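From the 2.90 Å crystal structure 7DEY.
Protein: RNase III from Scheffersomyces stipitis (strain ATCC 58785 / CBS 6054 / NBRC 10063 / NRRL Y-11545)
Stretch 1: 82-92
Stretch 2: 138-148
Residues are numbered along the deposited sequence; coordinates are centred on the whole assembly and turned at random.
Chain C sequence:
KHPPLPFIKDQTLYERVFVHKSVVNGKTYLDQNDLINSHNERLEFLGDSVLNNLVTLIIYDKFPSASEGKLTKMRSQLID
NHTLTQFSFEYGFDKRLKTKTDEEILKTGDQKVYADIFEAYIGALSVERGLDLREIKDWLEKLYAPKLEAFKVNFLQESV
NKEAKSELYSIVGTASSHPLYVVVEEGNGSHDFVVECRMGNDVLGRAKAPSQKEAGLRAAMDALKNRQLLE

Stretch 1, residues 82-92: HTLTQFSFEYG
Stretch 2 (138-148) DWLEKLYAPKL

How are the two backbones laid against each other? A helix that begins earlier in the chain runs through Phe 89, and beyond it come Tyr 91 (phi/psi -109/15) and Gly 92, whose positive phi (56/41) suits glycine. The partner is helical over 138-143, loosens at Tyr 144 (-103/-8), and is helical again over 145-148. The register runs in reverse: Thr 83 lies nearest Lys 147 (CA to CA 9.5 Å) and Phe 87 nearest Leu 143 (CA to CA 8.4 Å), so the backbones run in opposite senses. Thr 83, Phe 87 and Tyr 91, four residues apart, point CA-to-CB toward the partner, as do Leu 143 and Lys 147.

Which bump fills the central hollow? The ring of Phe 87 (chi1 m, chi2 -28°) enters a pocket made by Leu 143, Tyr 144 and Lys 147, and it loses more surface to the other stretch than any other residue. Leu 143 (t, p) covers one face: its CG sits 3.8 Å from the Phe 87 ring centroid, 12° off the normal, a CH-pi contact, while its CD1 comes within 3.6 Å of Phe 87 CD1. The edge of Phe 87 is turned toward the face of Tyr 144 (chi1 m, chi2 -69°), with centroids 5.1 Å apart and planes at 82°. This puts ring hydrogens against pi density, and Phe 87 CE2 reaches 3.5 Å from Tyr 144 CZ.

What holds the end where Tyr 91 meets Trp 139? Tyr 91 (chi1 m, chi2 -64°) carries its hydroxyl to the edge of the indole of Trp 139 (chi1 t, chi2 56°). There Trp 139 NE1 donates a hydrogen bond to Tyr 91 OH at 2.8 Å, nearly straight at 164°, so a buried polar group is paired beside apolar contacts. Apolar contact accompanies it, with Tyr 91 CE2 3.9 Å from Trp 139 CZ2 and 4.2 Å from Leu 143 CD1. That leucine methyl thus touches both Phe 87 and Tyr 91.

How does the other end close? Lys 147 (chi1 m, chi2 -135°, chi3 p, chi4 p) reaches its aliphatic chain across to the first helix, CD lying 4.0 Å from Thr 83 OG1 and 4.3 Å from Phe 87 CZ. Its bent tail brings NZ within 3.5 Å of Gln 86 OE1 (Gln 86 t, t, chi3 24°), a favourable approach of charge to amide oxygen. Leu 84 (m, t) points CA-to-CB away, yet its CD2 returns to 4.1 Å from Tyr 144 OH.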

ATOM      1  N   HIS C  82       6.792   0.842   4.886  1.00 69.96           N
ATOM      2  CA  HIS C  82       6.146   1.756   3.947  1.00 64.31           C
ATOM      3  C   HIS C  82       4.732   2.114   4.395  1.00 67.98           C
ATOM      4  O   HIS C  82       4.394   3.294   4.536  1.00 68.22           O
ATOM      5  CB  HIS C  82       6.111   1.128   2.557  1.00 68.04           C
ATOM      6  CG  HIS C  82       5.272   1.881   1.571  1.00 71.87           C
ATOM      7  ND1 HIS C  82       3.904   1.727   1.478  1.00 76.06           N
ATOM      8  CD2 HIS C  82       5.608   2.817   0.651  1.00 67.26           C
ATOM      9  CE1 HIS C  82       3.436   2.521   0.532  1.00 74.36           C
ATOM     10  NE2 HIS C  82       4.450   3.193   0.013  1.00 69.52           N
ATOM     11  N   THR C  83       3.884   1.112   4.623  1.00 62.47           N
ATOM     12  CA  THR C  83       2.501   1.432   4.948  1.00 62.56           C
ATOM     13  C   THR C  83       2.346   1.997   6.359  1.00 69.32           C
ATOM     14  O   THR C  83       1.495   2.873   6.580  1.00 70.85           O
ATOM     15  CB  THR C  83       1.614   0.218   4.791  1.00 55.12           C
ATOM     16  OG1 THR C  83       0.378   0.505   5.433  1.00 59.05           O
ATOM     17  CG2 THR C  83       2.237  -0.966   5.449  1.00 63.15           C
ATOM     18  N   LEU C  84       3.119   1.488   7.336  1.00 65.68           N
ATOM     19  CA  LEU C  84       3.000   2.003   8.701  1.00 57.92           C
ATOM     20  C   LEU C  84       3.500   3.430   8.784  1.00 64.77           C
ATOM     21  O   LEU C  84       2.995   4.209   9.597  1.00 68.88           O
ATOM     22  CB  LEU C  84       3.776   1.142   9.699  1.00 58.04           C
ATOM     23  CG  LEU C  84       3.405  -0.328   9.833  1.00 56.39           C
ATOM     24  CD1 LEU C  84       4.042  -0.888  11.064  1.00 57.71           C
ATOM     25  CD2 LEU C  84       1.909  -0.450   9.907  1.00 63.85           C
ATOM     26  N   THR C  85       4.493   3.788   7.961  1.00 63.30           N
ATOM     27  CA  THR C  85       4.903   5.182   7.857  1.00 60.82           C
ATOM     28  C   THR C  85       3.799   6.022   7.249  1.00 63.30           C
ATOM     29  O   THR C  85       3.576   7.162   7.667  1.00 69.09           O
ATOM     30  CB  THR C  85       6.158   5.327   7.008  1.00 58.68           C
ATOM     31  OG1 THR C  85       7.235   4.589   7.591  1.00 60.01           O
ATOM     32  CG2 THR C  85       6.542   6.787   6.917  1.00 61.81           C
ATOM     33  N   GLN C  86       3.106   5.477   6.248  1.00 63.61           N
ATOM     34  CA  GLN C  86       2.033   6.227   5.612  1.00 67.53           C
ATOM     35  C   GLN C  86       0.927   6.529   6.608  1.00 68.95           C
ATOM     36  O   GLN C  86       0.431   7.653   6.669  1.00 69.77           O
ATOM     37  CB  GLN C  86       1.491   5.453   4.411  1.00 70.27           C
ATOM     38  CG  GLN C  86       0.718   6.313   3.440  1.00 76.90           C
ATOM     39  CD  GLN C  86       0.407   5.603   2.137  1.00 90.90           C
ATOM     40  OE1 GLN C  86       0.362   4.373   2.075  1.00 91.85           O
ATOM     41  NE2 GLN C  86       0.189   6.384   1.078  1.00100.87           N
ATOM     42  N   PHE C  87       0.560   5.546   7.432  1.00 71.47           N
ATOM     43  CA  PHE C  87      -0.407   5.796   8.495  1.00 70.83           C
ATOM     44  C   PHE C  87       0.097   6.859   9.462  1.00 69.60           C
ATOM     45  O   PHE C  87      -0.668   7.742   9.875  1.00 71.17           O
ATOM     46  CB  PHE C  87      -0.713   4.500   9.253  1.00 63.48           C
ATOM     47  CG  PHE C  87      -1.419   3.459   8.426  1.00 64.00           C
ATOM     48  CD1 PHE C  87      -2.238   3.827   7.371  1.00 66.52           C
ATOM     49  CD2 PHE C  87      -1.262   2.111   8.704  1.00 61.32           C
ATOM     50  CE1 PHE C  87      -2.891   2.863   6.608  1.00 62.22           C
ATOM     51  CE2 PHE C  87      -1.890   1.155   7.944  1.00 60.44           C
ATOM     52  CZ  PHE C  87      -2.711   1.530   6.889  1.00 58.18           C
ATOM     53  N   SER C  88       1.390   6.806   9.817  1.00 66.56           N
ATOM     54  CA  SER C  88       1.931   7.722  10.823  1.00 67.42           C
ATOM     55  C   SER C  88       1.913   9.179  10.374  1.00 75.11           C
ATOM     56  O   SER C  88       1.785  10.078  11.217  1.00 73.01           O
ATOM     57  CB  SER C  88       3.350   7.327  11.190  1.00 65.07           C
ATOM     58  OG  SER C  88       3.411   5.947  11.500  1.00 71.76           O
ATOM     59  N   PHE C  89       2.055   9.444   9.069  1.00 76.05           N
ATOM     60  CA  PHE C  89       2.012  10.825   8.604  1.00 73.75           C
ATOM     61  C   PHE C  89       0.588  11.319   8.422  1.00 75.03           C
ATOM     62  O   PHE C  89       0.325  12.509   8.642  1.00 82.90           O
ATOM     63  CB  PHE C  89       2.813  10.975   7.314  1.00 77.25           C
ATOM     64  CG  PHE C  89       4.289  10.930   7.540  1.00 76.05           C
ATOM     65  CD1 PHE C  89       4.830  11.475   8.686  1.00 78.61           C
ATOM     66  CD2 PHE C  89       5.128  10.317   6.643  1.00 77.23           C
ATOM     67  CE1 PHE C  89       6.184  11.424   8.922  1.00 80.71           C
ATOM     68  CE2 PHE C  89       6.483  10.265   6.876  1.00 75.21           C
ATOM     69  CZ  PHE C  89       7.011  10.817   8.018  1.00 72.49           C
ATOM     70  N   GLU C  90      -0.339  10.433   8.047  1.00 67.60           N
ATOM     71  CA  GLU C  90      -1.741  10.821   7.973  1.00 78.72           C
ATOM     72  C   GLU C  90      -2.354  11.058   9.347  1.00 80.37           C
ATOM     73  O   GLU C  90      -3.468  11.595   9.427  1.00 82.64           O
ATOM     74  CB  GLU C  90      -2.565   9.774   7.215  1.00 74.69           C
ATOM     75  CG  GLU C  90      -2.040   9.471   5.845  1.00 79.73           C
ATOM     76  CD  GLU C  90      -2.574   8.172   5.297  1.00 91.85           C
ATOM     77  OE1 GLU C  90      -3.803   8.051   5.095  1.00103.61           O
ATOM     78  OE2 GLU C  90      -1.756   7.265   5.071  1.00 95.50           O
ATOM     79  N   TYR C  91      -1.671  10.654  10.416  1.00 73.96           N
ATOM     80  CA  TYR C  91      -2.021  11.065  11.763  1.00 66.67           C
ATOM     81  C   TYR C  91      -0.986  12.033  12.321  1.00 73.02           C
ATOM     82  O   TYR C  91      -0.938  12.263  13.541  1.00 73.40           O
ATOM     83  CB  TYR C  91      -2.166   9.846  12.668  1.00 62.69           C
ATOM     84  CG  TYR C  91      -3.348   8.930  12.386  1.00 66.29           C
ATOM     85  CD1 TYR C  91      -4.656   9.377  12.527  1.00 61.37           C
ATOM     86  CD2 TYR C  91      -3.148   7.594  12.009  1.00 70.02           C
ATOM     87  CE1 TYR C  91      -5.735   8.532  12.285  1.00 64.98           C
ATOM     88  CE2 TYR C  91      -4.225   6.739  11.771  1.00 66.51           C
ATOM     89  CZ  TYR C  91      -5.515   7.217  11.917  1.00 67.08           C
ATOM     90  OH  TYR C  91      -6.575   6.374  11.682  1.00 65.41           O
ATOM     91  N   GLY C  92      -0.139  12.577  11.450  1.00 68.45           N
ATOM     92  CA  GLY C  92       0.787  13.628  11.822  1.00 66.62           C
ATOM     93  C   GLY C  92       1.688  13.266  12.976  1.00 70.62           C
ATOM     94  O   GLY C  92       1.925  14.101  13.856  1.00 73.93           O
ATOM     95  N   ASP C 138     -11.450  -2.946  15.106  1.00 59.98           N
ATOM     96  CA  ASP C 138     -12.450  -2.203  14.333  1.00 64.82           C
ATOM     97  C   ASP C 138     -11.854  -0.971  13.661  1.00 64.89           C
ATOM     98  O   ASP C 138     -12.166  -0.673  12.499  1.00 65.47           O
ATOM     99  CB  ASP C 138     -13.613  -1.785  15.227  1.00 67.33           C
ATOM    100  CG  ASP C 138     -14.530  -2.935  15.545  1.00 81.16           C
ATOM    101  OD1 ASP C 138     -14.812  -3.742  14.623  1.00 80.36           O
ATOM    102  OD2 ASP C 138     -14.956  -3.039  16.722  1.00 84.55           O
ATOM    103  N   TRP C 139     -11.019  -0.226  14.380  1.00 56.76           N
ATOM    104  CA  TRP C 139     -10.344   0.910  13.763  1.00 61.71           C
ATOM    105  C   TRP C 139      -9.489   0.465  12.583  1.00 63.66           C
ATOM    106  O   TRP C 139      -9.592   1.023  11.484  1.00 58.09           O
ATOM    107  CB  TRP C 139      -9.488   1.622  14.803  1.00 61.73           C
ATOM    108  CG  TRP C 139      -8.414   2.464  14.228  1.00 60.55           C
ATOM    109  CD1 TRP C 139      -8.552   3.489  13.327  1.00 62.90           C
ATOM    110  CD2 TRP C 139      -7.027   2.387  14.542  1.00 61.93           C
ATOM    111  NE1 TRP C 139      -7.329   4.050  13.060  1.00 61.77           N
ATOM    112  CE2 TRP C 139      -6.375   3.392  13.795  1.00 64.43           C
ATOM    113  CE3 TRP C 139      -6.267   1.569  15.392  1.00 62.66           C
ATOM    114  CZ2 TRP C 139      -4.993   3.588  13.860  1.00 68.90           C
ATOM    115  CZ3 TRP C 139      -4.889   1.764  15.455  1.00 63.63           C
ATOM    116  CH2 TRP C 139      -4.269   2.762  14.691  1.00 68.06           C
ATOM    117  N   LEU C 140      -8.635  -0.548  12.805  1.00 64.94           N
ATOM    118  CA  LEU C 140      -7.809  -1.109  11.740  1.00 57.96           C
ATOM    119  C   LEU C 140      -8.656  -1.650  10.600  1.00 58.12           C
ATOM    120  O   LEU C 140      -8.249  -1.579   9.436  1.00 57.00           O
ATOM    121  CB  LEU C 140      -6.932  -2.231  12.287  1.00 58.58           C
ATOM    122  CG  LEU C 140      -5.710  -1.917  13.150  1.00 59.98           C
ATOM    123  CD1 LEU C 140      -5.021  -3.225  13.480  1.00 57.58           C
ATOM    124  CD2 LEU C 140      -4.753  -0.954  12.468  1.00 49.15           C
ATOM    125  N   GLU C 141      -9.823  -2.220  10.914  1.00 57.04           N
ATOM    126  CA  GLU C 141     -10.681  -2.738   9.849  1.00 61.42           C
ATOM    127  C   GLU C 141     -11.119  -1.624   8.899  1.00 70.93           C
ATOM    128  O   GLU C 141     -11.377  -1.874   7.713  1.00 74.39           O
ATOM    129  CB  GLU C 141     -11.896  -3.456  10.445  1.00 59.77           C
ATOM    130  CG  GLU C 141     -11.638  -4.921  10.796  1.00 56.80           C
ATOM    131  CD  GLU C 141     -12.678  -5.521  11.749  1.00 63.32           C
ATOM    132  OE1 GLU C 141     -12.655  -6.756  11.948  1.00 62.02           O
ATOM    133  OE2 GLU C 141     -13.513  -4.766  12.306  1.00 69.87           O
ATOM    134  N   LYS C 142     -11.203  -0.392   9.390  1.00 68.71           N
ATOM    135  CA  LYS C 142     -11.477   0.743   8.520  1.00 65.10           C
ATOM    136  C   LYS C 142     -10.193   1.319   7.936  1.00 62.16           C
ATOM    137  O   LYS C 142     -10.144   1.649   6.749  1.00 63.88           O
ATOM    138  CB  LYS C 142     -12.240   1.818   9.305  1.00 69.14           C
ATOM    139  CG  LYS C 142     -13.334   1.253  10.204  1.00 67.77           C
ATOM    140  CD  LYS C 142     -14.136   2.348  10.894  1.00 71.11           C
ATOM    141  CE  LYS C 142     -13.320   3.029  11.984  1.00 76.06           C
ATOM    142  NZ  LYS C 142     -13.868   4.361  12.389  1.00 84.33           N
ATOM    143  N   LEU C 143      -9.150   1.431   8.763  1.00 65.39           N
ATOM    144  CA  LEU C 143      -7.881   2.010   8.333  1.00 64.19           C
ATOM    145  C   LEU C 143      -7.320   1.292   7.124  1.00 62.56           C
ATOM    146  O   LEU C 143      -6.542   1.872   6.357  1.00 71.30           O
ATOM    147  CB  LEU C 143      -6.871   1.955   9.485  1.00 61.96           C
ATOM    148  CG  LEU C 143      -5.462   2.530   9.324  1.00 55.79           C
ATOM    149  CD1 LEU C 143      -5.493   3.948   8.828  1.00 53.24           C
ATOM    150  CD2 LEU C 143      -4.722   2.446  10.649  1.00 55.81           C
ATOM    151  N   TYR C 144      -7.691   0.033   6.938  1.00 61.55           N
ATOM    152  CA  TYR C 144      -7.123  -0.778   5.882  1.00 55.26           C
ATOM    153  C   TYR C 144      -8.044  -0.950   4.691  1.00 60.78           C
ATOM    154  O   TYR C 144      -7.599  -1.489   3.674  1.00 68.85           O
ATOM    155  CB  TYR C 144      -6.742  -2.153   6.432  1.00 58.03           C
ATOM    156  CG  TYR C 144      -5.382  -2.172   7.079  1.00 56.06           C
ATOM    157  CD1 TYR C 144      -4.237  -2.021   6.309  1.00 58.57           C
ATOM    158  CD2 TYR C 144      -5.241  -2.341   8.447  1.00 49.31           C
ATOM    159  CE1 TYR C 144      -2.985  -2.042   6.878  1.00 63.21           C
ATOM    160  CE2 TYR C 144      -3.992  -2.359   9.037  1.00 51.38           C
ATOM    161  CZ  TYR C 144      -2.857  -2.211   8.247  1.00 62.29           C
ATOM    162  OH  TYR C 144      -1.580  -2.214   8.802  1.00 55.98           O
ATOM    163  N   ALA C 145      -9.307  -0.510   4.787  1.00 59.99           N
ATOM    164  CA  ALA C 145     -10.317  -0.681   3.745  1.00 53.37           C
ATOM    165  C   ALA C 145      -9.795  -0.367   2.344  1.00 63.30           C
ATOM    166  O   ALA C 145      -9.861  -1.243   1.470  1.00 58.44           O
ATOM    167  CB  ALA C 145     -11.543   0.178   4.053  1.00 53.55           C
ATOM    168  N   PRO C 146      -9.259   0.843   2.078  1.00 70.72           N
ATOM    169  CA  PRO C 146      -8.737   1.106   0.725  1.00 54.75           C
ATOM    170  C   PRO C 146      -7.637   0.144   0.323  1.00 61.42           C
ATOM    171  O   PRO C 146      -7.613  -0.306  -0.830  1.00 66.86           O
ATOM    172  CB  PRO C 146      -8.220   2.549   0.821  1.00 58.94           C
ATOM    173  CG  PRO C 146      -8.847   3.124   2.040  1.00 61.54           C
ATOM    174  CD  PRO C 146      -8.965   1.979   2.980  1.00 68.57           C
ATOM    175  N   LYS C 147      -6.727  -0.200   1.244  1.00 58.51           N
ATOM    176  CA  LYS C 147      -5.665  -1.143   0.905  1.00 59.19           C
ATOM    177  C   LYS C 147      -6.235  -2.513   0.588  1.00 60.81           C
ATOM    178  O   LYS C 147      -5.698  -3.228  -0.271  1.00 59.00           O
ATOM    179  CB  LYS C 147      -4.641  -1.258   2.045  1.00 52.86           C
ATOM    180  CG  LYS C 147      -4.174   0.074   2.605  1.00 58.28           C
ATOM    181  CD  LYS C 147      -2.668   0.128   2.799  1.00 58.67           C
ATOM    182  CE  LYS C 147      -1.927   0.473   1.528  1.00 62.10           C
ATOM    183  NZ  LYS C 147      -2.025   1.918   1.238  1.00 82.45           N
ATOM    184  N   LEU C 148      -7.312  -2.906   1.262  1.00 57.66           N
ATOM    185  CA  LEU C 148      -7.831  -4.239   0.998  1.00 63.03           C
ATOM    186  C   LEU C 148      -8.648  -4.258  -0.274  1.00 62.77           C
ATOM    187  O   LEU C 148      -8.586  -5.228  -1.034  1.00 73.88           O
ATOM    188  CB  LEU C 148      -8.667  -4.748   2.166  1.00 67.92           C
ATOM    189  CG  LEU C 148      -7.909  -5.102   3.450  1.00 58.52           C
ATOM    190  CD1 LEU C 148      -8.843  -5.890   4.361  1.00 54.32           C
ATOM    191  CD2 LEU C 148      -6.620  -5.859   3.162  1.00 42.45           C
TER